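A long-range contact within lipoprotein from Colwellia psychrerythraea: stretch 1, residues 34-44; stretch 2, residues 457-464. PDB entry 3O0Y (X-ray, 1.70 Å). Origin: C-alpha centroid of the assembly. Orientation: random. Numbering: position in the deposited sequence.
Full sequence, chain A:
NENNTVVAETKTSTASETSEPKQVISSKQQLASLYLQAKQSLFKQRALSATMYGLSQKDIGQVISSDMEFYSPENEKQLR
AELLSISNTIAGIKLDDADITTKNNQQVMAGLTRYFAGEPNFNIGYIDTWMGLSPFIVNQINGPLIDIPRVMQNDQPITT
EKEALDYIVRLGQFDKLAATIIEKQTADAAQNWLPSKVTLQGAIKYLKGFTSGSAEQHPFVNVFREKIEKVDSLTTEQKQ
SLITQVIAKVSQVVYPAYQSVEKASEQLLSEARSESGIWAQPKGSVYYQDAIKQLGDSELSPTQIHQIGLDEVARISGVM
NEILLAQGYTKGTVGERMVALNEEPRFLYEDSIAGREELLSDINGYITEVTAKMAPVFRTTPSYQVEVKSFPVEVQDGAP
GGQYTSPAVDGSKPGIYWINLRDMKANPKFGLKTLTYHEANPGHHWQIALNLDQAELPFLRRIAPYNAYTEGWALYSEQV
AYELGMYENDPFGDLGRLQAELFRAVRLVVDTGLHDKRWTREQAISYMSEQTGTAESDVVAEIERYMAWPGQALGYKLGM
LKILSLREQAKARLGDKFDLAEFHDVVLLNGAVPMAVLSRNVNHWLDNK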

# COMPACT_ATOMS: atom_id res chain seq x y z
N LEU A 34 3.33 -24.97 10.63
CA LEU A 34 4.16 -24.18 9.72
C LEU A 34 3.59 -22.77 9.48
O LEU A 34 4.36 -21.77 9.36
CB LEU A 34 4.35 -24.89 8.37
CG LEU A 34 5.27 -26.09 8.49
CD1 LEU A 34 5.01 -27.14 7.37
CD2 LEU A 34 6.82 -25.65 8.54
N TYR A 35 2.28 -22.70 9.38
CA TYR A 35 1.63 -21.40 9.12
C TYR A 35 1.76 -20.50 10.32
O TYR A 35 2.02 -19.29 10.20
CB TYR A 35 0.16 -21.56 8.83
CG TYR A 35 -0.26 -22.47 7.64
CD1 TYR A 35 0.60 -22.81 6.62
CD2 TYR A 35 -1.52 -22.99 7.62
CE1 TYR A 35 0.21 -23.65 5.63
CE2 TYR A 35 -1.95 -23.82 6.60
CZ TYR A 35 -1.10 -24.14 5.57
OH TYR A 35 -1.46 -25.03 4.53
N LEU A 36 1.66 -21.09 11.51
CA LEU A 36 1.93 -20.38 12.75
C LEU A 36 3.36 -19.93 12.89
O LEU A 36 3.66 -18.78 13.31
CB LEU A 36 1.54 -21.25 13.94
CG LEU A 36 1.54 -20.49 15.30
CD1 LEU A 36 0.43 -19.34 15.36
CD2 LEU A 36 1.29 -21.52 16.44
N GLN A 37 4.29 -20.82 12.53
CA GLN A 37 5.68 -20.49 12.60
C GLN A 37 6.04 -19.30 11.67
O GLN A 37 6.83 -18.43 12.02
CB GLN A 37 6.50 -21.70 12.23
CG GLN A 37 8.00 -21.42 12.34
CD GLN A 37 8.87 -22.57 11.75
OE1 GLN A 37 8.36 -23.68 11.45
NE2 GLN A 37 10.16 -22.28 11.51
N ALA A 38 5.50 -19.31 10.46
CA ALA A 38 5.62 -18.17 9.55
C ALA A 38 5.10 -16.86 10.14
O ALA A 38 5.80 -15.85 10.11
CB ALA A 38 4.94 -18.45 8.16
N LYS A 39 3.87 -16.89 10.65
CA LYS A 39 3.35 -15.71 11.30
C LYS A 39 4.28 -15.18 12.41
O LYS A 39 4.61 -14.00 12.43
CB LYS A 39 2.00 -16.07 11.88
CG LYS A 39 1.47 -14.97 12.78
CD LYS A 39 0.17 -15.44 13.37
CE LYS A 39 0.12 -15.67 14.75
NZ LYS A 39 -1.33 -15.61 15.33
N GLN A 40 4.69 -16.06 13.33
CA GLN A 40 5.40 -15.64 14.54
C GLN A 40 6.82 -15.18 14.21
O GLN A 40 7.30 -14.18 14.75
CB GLN A 40 5.34 -16.75 15.61
CG GLN A 40 3.90 -17.00 16.06
CD GLN A 40 3.75 -17.85 17.28
OE1 GLN A 40 4.55 -18.75 17.53
NE2 GLN A 40 2.67 -17.62 18.01
N SER A 41 7.44 -15.84 13.27
CA SER A 41 8.80 -15.50 12.91
C SER A 41 8.86 -14.17 12.15
O SER A 41 9.78 -13.37 12.38
CB SER A 41 9.44 -16.57 12.07
OG SER A 41 9.75 -17.66 12.90
N LEU A 42 7.94 -13.96 11.23
CA LEU A 42 7.93 -12.71 10.46
C LEU A 42 7.70 -11.57 11.44
O LEU A 42 8.44 -10.58 11.42
CB LEU A 42 6.82 -12.74 9.41
CG LEU A 42 6.69 -11.49 8.56
CD1 LEU A 42 7.99 -11.11 7.81
CD2 LEU A 42 5.42 -11.61 7.64
N PHE A 43 6.63 -11.69 12.23
CA PHE A 43 6.28 -10.57 13.11
C PHE A 43 7.26 -10.31 14.27
O PHE A 43 7.40 -9.16 14.68
CB PHE A 43 4.89 -10.70 13.62
CG PHE A 43 3.87 -10.31 12.62
CD1 PHE A 43 3.03 -11.24 12.05
CD2 PHE A 43 3.76 -8.97 12.23
CE1 PHE A 43 2.07 -10.85 11.12
CE2 PHE A 43 2.78 -8.57 11.39
CZ PHE A 43 1.94 -9.51 10.80
N LYS A 44 7.92 -11.33 14.80
CA LYS A 44 9.00 -11.08 15.76
C LYS A 44 10.09 -10.20 15.19
O LYS A 44 10.72 -9.43 15.91
CB LYS A 44 9.69 -12.38 16.19
CG LYS A 44 8.96 -13.35 17.05
CD LYS A 44 9.83 -14.72 17.01
CE LYS A 44 9.02 -16.03 17.33
NZ LYS A 44 9.41 -17.30 16.55
N LEU A 457 -9.28 -18.72 8.65
CA LEU A 457 -8.10 -18.85 7.79
C LEU A 457 -6.88 -18.66 8.68
O LEU A 457 -6.91 -17.93 9.68
CB LEU A 457 -8.12 -17.78 6.71
CG LEU A 457 -9.28 -17.91 5.71
CD1 LEU A 457 -9.19 -16.78 4.68
CD2 LEU A 457 -9.34 -19.28 5.02
N PRO A 458 -5.79 -19.30 8.31
CA PRO A 458 -4.49 -19.02 8.90
C PRO A 458 -4.23 -17.54 8.93
O PRO A 458 -4.63 -16.82 8.00
CB PRO A 458 -3.48 -19.72 7.96
CG PRO A 458 -4.22 -20.37 6.96
CD PRO A 458 -5.70 -20.13 7.12
N PHE A 459 -3.57 -17.05 9.98
CA PHE A 459 -3.52 -15.61 10.21
C PHE A 459 -2.92 -14.84 9.06
O PHE A 459 -3.49 -13.83 8.64
CB PHE A 459 -2.77 -15.20 11.46
CG PHE A 459 -2.84 -13.75 11.72
CD1 PHE A 459 -3.91 -13.19 12.34
CD2 PHE A 459 -1.79 -12.96 11.35
CE1 PHE A 459 -3.93 -11.79 12.58
CE2 PHE A 459 -1.81 -11.60 11.54
CZ PHE A 459 -2.89 -11.02 12.13
N LEU A 460 -1.85 -15.32 8.45
CA LEU A 460 -1.29 -14.52 7.38
C LEU A 460 -2.22 -14.39 6.16
O LEU A 460 -2.16 -13.40 5.42
CB LEU A 460 0.04 -15.13 6.93
CG LEU A 460 1.24 -14.89 7.86
CD1 LEU A 460 2.56 -15.52 7.25
CD2 LEU A 460 1.46 -13.42 8.21
N ARG A 461 -3.15 -15.33 6.03
CA ARG A 461 -4.18 -15.22 5.02
C ARG A 461 -5.21 -14.14 5.29
O ARG A 461 -5.80 -13.62 4.34
CB ARG A 461 -4.94 -16.52 4.77
CG ARG A 461 -4.08 -17.47 3.87
CD ARG A 461 -5.01 -18.47 3.18
NE ARG A 461 -5.99 -17.86 2.27
CZ ARG A 461 -6.94 -18.52 1.62
NH1 ARG A 461 -7.13 -19.84 1.76
NH2 ARG A 461 -7.76 -17.85 0.83
N ARG A 462 -5.38 -13.77 6.55
CA ARG A 462 -6.30 -12.72 6.89
C ARG A 462 -5.79 -11.29 6.56
O ARG A 462 -6.58 -10.37 6.44
CB ARG A 462 -6.75 -12.79 8.35
CG ARG A 462 -7.43 -14.07 8.66
CD ARG A 462 -7.60 -14.32 10.09
NE ARG A 462 -8.47 -13.33 10.69
CZ ARG A 462 -8.65 -13.19 12.01
NH1 ARG A 462 -8.05 -14.02 12.86
NH2 ARG A 462 -9.49 -12.29 12.49
N ILE A 463 -4.49 -11.14 6.42
CA ILE A 463 -3.84 -9.86 6.10
C ILE A 463 -2.97 -9.93 4.84
O ILE A 463 -2.08 -9.07 4.63
CB ILE A 463 -2.95 -9.41 7.25
CG1 ILE A 463 -1.94 -10.48 7.63
CG2 ILE A 463 -3.83 -9.14 8.51
CD1 ILE A 463 -0.65 -9.91 8.41
N ALA A 464 -3.18 -10.94 4.01
CA ALA A 464 -2.28 -11.26 2.89
C ALA A 464 -2.21 -10.03 1.99
O ALA A 464 -3.25 -9.57 1.54
CB ALA A 464 -2.90 -12.47 2.08
O HOH W 1 -0.38 -17.75 9.53

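Residues 34-44 form a continuous stretch of helix, against which residues 457-464, more than 400 positions further along the chain, pack as a short, irregular segment. The contact buries 362 Å² in total, and no direct hydrogen bond crosses it; the direct contacts between side chains are apolar or run through the aliphatic part of Lys39.

The principal bump is Leu460, which loses more area to the other stretch than any other residue, 79 Å². Its CA-to-CB bond points sideways, but with chi1 at -76° (m) and chi2 at -178° (t) the end of the side chain comes nearer the helix and settles as a knob in the hole formed by Ala38, Lys39, Leu42 and Phe43. The two methyl groups meet different parts of this hollow. Leu460 CD1 lies 3.9 Å from Ala38 CB and also 3.9 Å from Lys39 N, so it reaches the helix backbone itself. Leu460 CD2 lies 3.9 Å from Phe43 CE1 and, more loosely, 4.4 Å from Leu42 CD2. The CD1 methyl of Leu460 thus lies close to the helix, at the point where the CA atoms of Lys39 and Leu460 are 6.2 Å apart.

On one flank of this knob, Pro458 packs against Tyr35. Both residues direct their CA-to-CB bonds toward the opposing stretch, and Pro458 CG approaches Tyr35 CD2 to 3.8 Å, meeting the ring obliquely.

At the far end of the contact, the Phe43 ring, one wall of the hollow, touches Phe459, Leu460 and Ile463. Ile463 CD1 comes to 3.5 Å from Phe43 CZ, at the edge of the ring and near its plane, a tight apolar contact. Phe43 CE1 is 4.0 Å from Phe459 CE2; this atom of Phe43 lies at the edge of the Phe459 ring, near its plane, whereas Phe459 CE2 is oblique to the Phe43 ring.

Lys39 contributes through the aliphatic part of its side chain. Lys39 CD lies 3.5 Å from Phe459 CB and oblique to the Phe459 ring, while Lys39 CB is 4.3 Å from Leu460 CG, helping to wall the hollow around the knob.

A single water supplies a polar link between the two backbones. It donates to Tyr35 O at 2.9 Å and accepts from Leu460 N at 3.0 Å. Tyr35 O also accepts the helical hydrogen bond from Lys39 N (3.1 Å), so the water adds a second partner to this carbonyl while satisfying the amide of the very residue whose side chain fills the hollow.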